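Side-chain contacts in acyl-coenzyme A oxidase acox-1.1 (Caenorhabditis elegans, PDB 5K3H), which catalyses the FAD-dependent, oxygen-consuming desaturation of acyl-CoAs to (2E)-enoyl-CoAs, the first step of peroxisomal beta-oxidation: residues Gln33-Glu38 and Trp618-Arg623; Pro346-Ala351 and Val612-Ser617. All blocks are in the same frame, centred on the assembly; numbering follows the deposited sequence.

Contacts 1 and 2 illustrate how one run of chain can tie together parts of a sequence that lie far apart. Residues 612-617 lie in the C-terminal part of helix 590-616, and the segment 618-623 follows directly in the chain, so the two contacts are consecutive, their centres about 12 Å apart. They also touch: Ile34 CD1 of contact 1 packs 3.7 Å from Ser617 O of contact 2. Contact 1 lies away from the annotated sites. Contact 2 is nearer to the cofactor sites, the side chain of Ile348 being about 9 Å from that of Gln341, which binds FAD, and about 10 Å from that of Gln404, which binds ATP.

Contact 1: residues Gln33-Glu38 and Trp618-Arg623; sequences QIYGGE and WEFSDR
The C-terminal turn of helix 27-35 is fastened here to the loop that leaves helix 590-616, with Ile34 and Tyr35 meeting Trp618 and Phe620. Ile34 lays its CD1 methyl over one face of the indole: CD1 stands 3.4 Å from the centroid of the five-membered ring of Trp618, 14° off the ring normal, a CH-pi contact. The second branch covers the six-membered ring, Ile34 CG2 lying 3.9 Å from Trp618 CZ3. With CG1 beside the backbone N (chi1 -69°) and CG2 anti to that N, both branches reach the same indole, and CG2 also sits over the centre of the Tyr35 ring. Tyr35 supplies the polar link. Tyr35 OH donates to Trp618 O at 2.7 Å, in the carbonyl plane on a lone pair, at a C=O...donor angle of 132°. Tyr35 OH also lies 3.5 Å from Phe620 CE1, at the ring that Trp618 O partly overlies. An alanine in place of Trp618 would probably strip Ile34 CD1 of the indole face it packs on, leave CG2 with just the Tyr35 ring of the two, and open a gap against Gln355 of helix 338-367. Beyond Tyr35 the helix closes at Gly36, whose positive phi suits glycine; the contact therefore adjoins a Schellman motif, a classic helix C-terminal stop.

Contact 2: residues Pro346-Ala351 and Val612-Ser617; sequences PFIARA and VSLLDS
Ile348 is the residue through which the helical segment 346-351 meets 612-617, chiefly by touching Leu615; the CA atoms of Ile348 and Leu615 are 7.5 Å apart. It follows Pro346 and Phe347, where helix 338-367 is kinked at the point where neither backbone N bonds to the turn before. The CB of Ile348 is directed toward 612-617, and its side chain crosses that of Leu615 at about a right angle. The far end of the isoleucine makes the closest approach, Ile348 CD1 to Leu615 CD1 at 3.8 Å, while Leu615 CD2 comes alongside the two branches at the root, 4.1 Å from Ile348 CG1. Ile348 CG1 lies beside the backbone N (chi1 -55°), with CD1 extended beyond CG1 (chi2 177°), which carries the methyl out to the leucine fork. Ile348 CG2 rests 4.2 Å from Leu614 CB. This is apolar helix-helix packing within the alpha-helical portion of the acyl-CoA oxidase fold, joining the family's C-alpha1 region to its C-terminal helices; Leu310 and Thr314 of helix 300-319 also touch Leu615. Farther along, Arg350 turns to other partners, forming salt bridges with Glu574 and Glu400. On the opposing helix, Ser613 O accepts both Ser617 N and Ser617 OG, the latter at 2.9 Å, from opposite faces of the carbonyl plane, the hydroxyl tilted 34° from it.

Contact 1: residues Gln33-Glu38 and Trp618-Arg623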
loop_
_atom_site.group_PDB
_atom_site.type_symbol
_atom_site.label_atom_id
_atom_site.label_comp_id
_atom_site.label_asym_id
_atom_site.label_seq_id
_atom_site.Cartn_x
_atom_site.Cartn_y
_atom_site.Cartn_z
ATOM N N GLN B 33 0.562 -31.025 1.817
ATOM C CA GLN B 33 -0.451 -30.550 0.875
ATOM C C GLN B 33 -0.018 -29.252 0.180
ATOM O O GLN B 33 -0.105 -29.137 -1.048
ATOM C CB GLN B 33 -1.771 -30.370 1.620
ATOM C CG GLN B 33 -2.985 -30.384 0.756
ATOM C CD GLN B 33 -3.077 -31.575 -0.165
ATOM O OE1 GLN B 33 -3.214 -31.411 -1.366
ATOM N NE2 GLN B 33 -3.021 -32.775 0.388
ATOM N N ILE B 34 0.495 -28.281 0.947
ATOM C CA ILE B 34 0.879 -26.977 0.398
ATOM C C ILE B 34 2.025 -27.114 -0.596
ATOM O O ILE B 34 2.049 -26.439 -1.631
ATOM C CB ILE B 34 1.250 -25.993 1.532
ATOM C CG1 ILE B 34 0.032 -25.583 2.366
ATOM C CG2 ILE B 34 1.971 -24.755 0.987
ATOM C CD1 ILE B 34 0.403 -24.862 3.625
ATOM N N TYR B 35 3.027 -27.926 -0.282
ATOM C CA TYR B 35 4.250 -27.929 -1.082
ATOM C C TYR B 35 4.321 -29.107 -2.050
ATOM O O TYR B 35 5.366 -29.322 -2.677
ATOM C CB TYR B 35 5.483 -27.900 -0.159
ATOM C CG TYR B 35 5.623 -26.594 0.595
ATOM C CD1 TYR B 35 5.881 -25.402 -0.087
ATOM C CD2 TYR B 35 5.455 -26.544 1.985
ATOM C CE1 TYR B 35 5.990 -24.188 0.587
ATOM C CE2 TYR B 35 5.577 -25.323 2.678
ATOM C CZ TYR B 35 5.838 -24.155 1.959
ATOM O OH TYR B 35 5.957 -22.961 2.611
ATOM N N GLY B 36 3.233 -29.862 -2.197
ATOM C CA GLY B 36 3.176 -30.905 -3.204
ATOM C C GLY B 36 3.806 -32.232 -2.845
ATOM O O GLY B 36 4.357 -32.903 -3.723
ATOM N N GLY B 37 3.749 -32.639 -1.593
ATOM C CA GLY B 37 4.177 -33.971 -1.197
ATOM C C GLY B 37 4.899 -33.969 0.132
ATOM O O GLY B 37 5.503 -32.980 0.544
ATOM N N GLU B 38 4.828 -35.103 0.832
ATOM C CA GLU B 38 5.461 -35.200 2.144
ATOM C C GLU B 38 6.976 -35.011 2.055
ATOM O O GLU B 38 7.588 -34.429 2.964
ATOM C CB GLU B 38 5.086 -36.532 2.805
ATOM C CG GLU B 38 6.217 -37.210 3.559
ATOM C CD GLU B 38 6.488 -36.606 4.934
ATOM O OE1 GLU B 38 5.663 -35.775 5.394
ATOM O OE2 GLU B 38 7.533 -36.960 5.545
ATOM N N TRP B 618 2.627 -23.497 6.666
ATOM C CA TRP B 618 3.590 -23.089 5.649
ATOM C C TRP B 618 5.032 -23.226 6.129
ATOM O O TRP B 618 5.954 -23.135 5.308
ATOM C CB TRP B 618 3.299 -21.662 5.226
ATOM C CG TRP B 618 2.038 -21.576 4.503
ATOM C CD1 TRP B 618 0.792 -21.724 5.025
ATOM C CD2 TRP B 618 1.869 -21.317 3.116
ATOM N NE1 TRP B 618 -0.154 -21.581 4.041
ATOM C CE2 TRP B 618 0.488 -21.327 2.856
ATOM C CE3 TRP B 618 2.749 -21.066 2.067
ATOM C CZ2 TRP B 618 -0.035 -21.090 1.589
ATOM C CZ3 TRP B 618 2.223 -20.833 0.797
ATOM C CH2 TRP B 618 0.842 -20.845 0.578
ATOM N N GLU B 619 5.221 -23.378 7.439
ATOM C CA GLU B 619 6.485 -23.708 8.080
ATOM C C GLU B 619 7.610 -22.769 7.643
ATOM O O GLU B 619 8.585 -23.168 7.005
ATOM C CB GLU B 619 6.800 -25.183 7.835
ATOM C CG GLU B 619 5.776 -26.054 8.534
ATOM C CD GLU B 619 6.120 -27.494 8.480
ATOM O OE1 GLU B 619 6.692 -27.931 7.453
ATOM O OE2 GLU B 619 5.837 -28.190 9.468
ATOM N N PHE B 620 7.442 -21.496 8.032
ATOM C CA PHE B 620 8.474 -20.471 7.879
ATOM C C PHE B 620 9.225 -20.306 9.194
ATOM O O PHE B 620 8.625 -19.950 10.219
ATOM C CB PHE B 620 7.872 -19.134 7.474
ATOM C CG PHE B 620 7.062 -19.187 6.229
ATOM C CD1 PHE B 620 7.576 -19.766 5.065
ATOM C CD2 PHE B 620 5.798 -18.640 6.192
ATOM C CE1 PHE B 620 6.835 -19.810 3.911
ATOM C CE2 PHE B 620 5.053 -18.692 5.034
ATOM C CZ PHE B 620 5.581 -19.282 3.901
ATOM N N SER B 621 10.539 -20.530 9.159
ATOM C CA SER B 621 11.365 -20.248 10.321
ATOM C C SER B 621 11.488 -18.736 10.524
ATOM O O SER B 621 11.217 -17.939 9.620
ATOM C CB SER B 621 12.746 -20.873 10.141
ATOM O OG SER B 621 13.474 -20.194 9.131
ATOM N N ASP B 622 11.891 -18.346 11.739
ATOM C CA ASP B 622 12.161 -16.937 12.022
ATOM C C ASP B 622 13.257 -16.401 11.124
ATOM O O ASP B 622 13.189 -15.251 10.664
ATOM C CB ASP B 622 12.553 -16.751 13.491
ATOM C CG ASP B 622 11.370 -16.716 14.397
ATOM O OD1 ASP B 622 10.262 -16.559 13.839
ATOM O OD2 ASP B 622 11.529 -16.859 15.639
ATOM N N ARG B 623 14.279 -17.220 10.848
ATOM C CA ARG B 623 15.337 -16.756 9.959
ATOM C C ARG B 623 14.781 -16.417 8.578
ATOM O O ARG B 623 15.290 -15.511 7.911
ATOM C CB ARG B 623 16.453 -17.806 9.863
ATOM C CG ARG B 623 17.387 -17.885 11.122
ATOM C CD ARG B 623 18.673 -18.684 10.860
ATOM N NE ARG B 623 18.374 -19.753 9.904
ATOM C CZ ARG B 623 17.864 -20.944 10.233
ATOM N NH1 ARG B 623 17.609 -21.238 11.506
ATOM N NH2 ARG B 623 17.613 -21.839 9.284
#

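Contact 2: residues Pro346-Ala351 and Val612-Ser617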
loop_
_atom_site.group_PDB
_atom_site.type_symbol
_atom_site.label_atom_id
_atom_site.label_comp_id
_atom_site.label_asym_id
_atom_site.label_seq_id
_atom_site.Cartn_x
_atom_site.Cartn_y
_atom_site.Cartn_z
ATOM N N PRO B 346 -10.209 -14.198 5.478
ATOM C CA PRO B 346 -10.464 -14.341 4.046
ATOM C C PRO B 346 -9.199 -14.346 3.209
ATOM O O PRO B 346 -9.220 -14.866 2.089
ATOM C CB PRO B 346 -11.370 -13.139 3.726
ATOM C CG PRO B 346 -12.054 -12.809 5.010
ATOM C CD PRO B 346 -10.976 -13.058 6.037
ATOM N N PHE B 347 -8.109 -13.769 3.704
ATOM C CA PHE B 347 -6.844 -13.734 2.986
ATOM C C PHE B 347 -5.986 -14.951 3.271
ATOM O O PHE B 347 -5.116 -15.289 2.458
ATOM C CB PHE B 347 -6.100 -12.453 3.341
ATOM C CG PHE B 347 -6.880 -11.223 2.983
ATOM C CD1 PHE B 347 -7.004 -10.823 1.664
ATOM C CD2 PHE B 347 -7.557 -10.501 3.963
ATOM C CE1 PHE B 347 -7.755 -9.717 1.340
ATOM C CE2 PHE B 347 -8.315 -9.376 3.632
ATOM C CZ PHE B 347 -8.409 -8.991 2.328
ATOM N N ILE B 348 -6.220 -15.631 4.390
ATOM C CA ILE B 348 -5.655 -16.966 4.521
ATOM C C ILE B 348 -6.213 -17.848 3.421
ATOM O O ILE B 348 -5.463 -18.540 2.716
ATOM C CB ILE B 348 -5.944 -17.557 5.912
ATOM C CG1 ILE B 348 -5.443 -16.594 6.997
ATOM C CG2 ILE B 348 -5.302 -18.954 5.999
ATOM C CD1 ILE B 348 -5.739 -17.016 8.457
ATOM N N ALA B 349 -7.529 -17.757 3.198
ATOM C CA ALA B 349 -8.182 -18.521 2.140
ATOM C C ALA B 349 -7.564 -18.217 0.790
ATOM O O ALA B 349 -7.242 -19.136 0.037
ATOM C CB ALA B 349 -9.688 -18.218 2.116
ATOM N N ARG B 350 -7.371 -16.930 0.474
ATOM C CA ARG B 350 -6.767 -16.545 -0.806
ATOM C C ARG B 350 -5.355 -17.100 -0.957
ATOM O O ARG B 350 -4.932 -17.394 -2.080
ATOM C CB ARG B 350 -6.723 -15.018 -0.968
ATOM C CG ARG B 350 -8.032 -14.357 -1.215
ATOM C CD ARG B 350 -7.921 -12.829 -1.410
ATOM N NE ARG B 350 -9.232 -12.321 -1.797
ATOM C CZ ARG B 350 -9.547 -11.056 -2.080
ATOM N NH1 ARG B 350 -8.639 -10.082 -2.028
ATOM N NH2 ARG B 350 -10.808 -10.776 -2.410
ATOM N N ALA B 351 -4.565 -17.155 0.126
ATOM C CA ALA B 351 -3.191 -17.661 -0.014
ATOM C C ALA B 351 -3.183 -19.129 -0.442
ATOM O O ALA B 351 -2.484 -19.500 -1.392
ATOM C CB ALA B 351 -2.395 -17.477 1.283
ATOM N N VAL B 612 -4.318 -19.991 13.214
ATOM C CA VAL B 612 -2.870 -19.988 13.443
ATOM C C VAL B 612 -2.230 -21.258 12.875
ATOM O O VAL B 612 -1.142 -21.208 12.286
ATOM C CB VAL B 612 -2.552 -19.797 14.946
ATOM C CG1 VAL B 612 -1.079 -20.043 15.227
ATOM C CG2 VAL B 612 -2.921 -18.374 15.397
ATOM N N SER B 613 -2.909 -22.408 12.994
ATOM C CA SER B 613 -2.320 -23.648 12.496
ATOM C C SER B 613 -2.275 -23.669 10.973
ATOM O O SER B 613 -1.295 -24.143 10.382
ATOM C CB SER B 613 -3.081 -24.845 13.046
ATOM O OG SER B 613 -2.998 -24.863 14.471
ATOM N N LEU B 614 -3.294 -23.109 10.319
ATOM C CA LEU B 614 -3.288 -23.001 8.860
ATOM C C LEU B 614 -2.108 -22.193 8.348
ATOM O O LEU B 614 -1.589 -22.474 7.261
ATOM C CB LEU B 614 -4.590 -22.356 8.360
ATOM C CG LEU B 614 -5.843 -23.229 8.409
ATOM C CD1 LEU B 614 -7.060 -22.369 8.284
ATOM C CD2 LEU B 614 -5.801 -24.315 7.303
ATOM N N LEU B 615 -1.660 -21.203 9.115
ATOM C CA LEU B 615 -0.506 -20.421 8.712
ATOM C C LEU B 615 0.802 -21.062 9.157
ATOM O O LEU B 615 1.789 -20.986 8.423
ATOM C CB LEU B 615 -0.628 -19.008 9.271
ATOM C CG LEU B 615 -1.812 -18.234 8.682
ATOM C CD1 LEU B 615 -2.145 -17.064 9.593
ATOM C CD2 LEU B 615 -1.521 -17.767 7.242
ATOM N N ASP B 616 0.828 -21.701 10.337
ATOM C CA ASP B 616 1.998 -22.483 10.731
ATOM C C ASP B 616 2.330 -23.568 9.716
ATOM O O ASP B 616 3.487 -23.972 9.609
ATOM C CB ASP B 616 1.801 -23.176 12.077
ATOM C CG ASP B 616 1.899 -22.245 13.246
ATOM O OD1 ASP B 616 2.564 -21.182 13.145
ATOM O OD2 ASP B 616 1.350 -22.628 14.315
ATOM N N SER B 617 1.324 -24.101 9.021
ATOM C CA SER B 617 1.561 -25.196 8.089
ATOM C C SER B 617 2.457 -24.796 6.930
ATOM O O SER B 617 2.964 -25.678 6.230
ATOM C CB SER B 617 0.238 -25.754 7.575
ATOM O OG SER B 617 -0.512 -26.338 8.640
#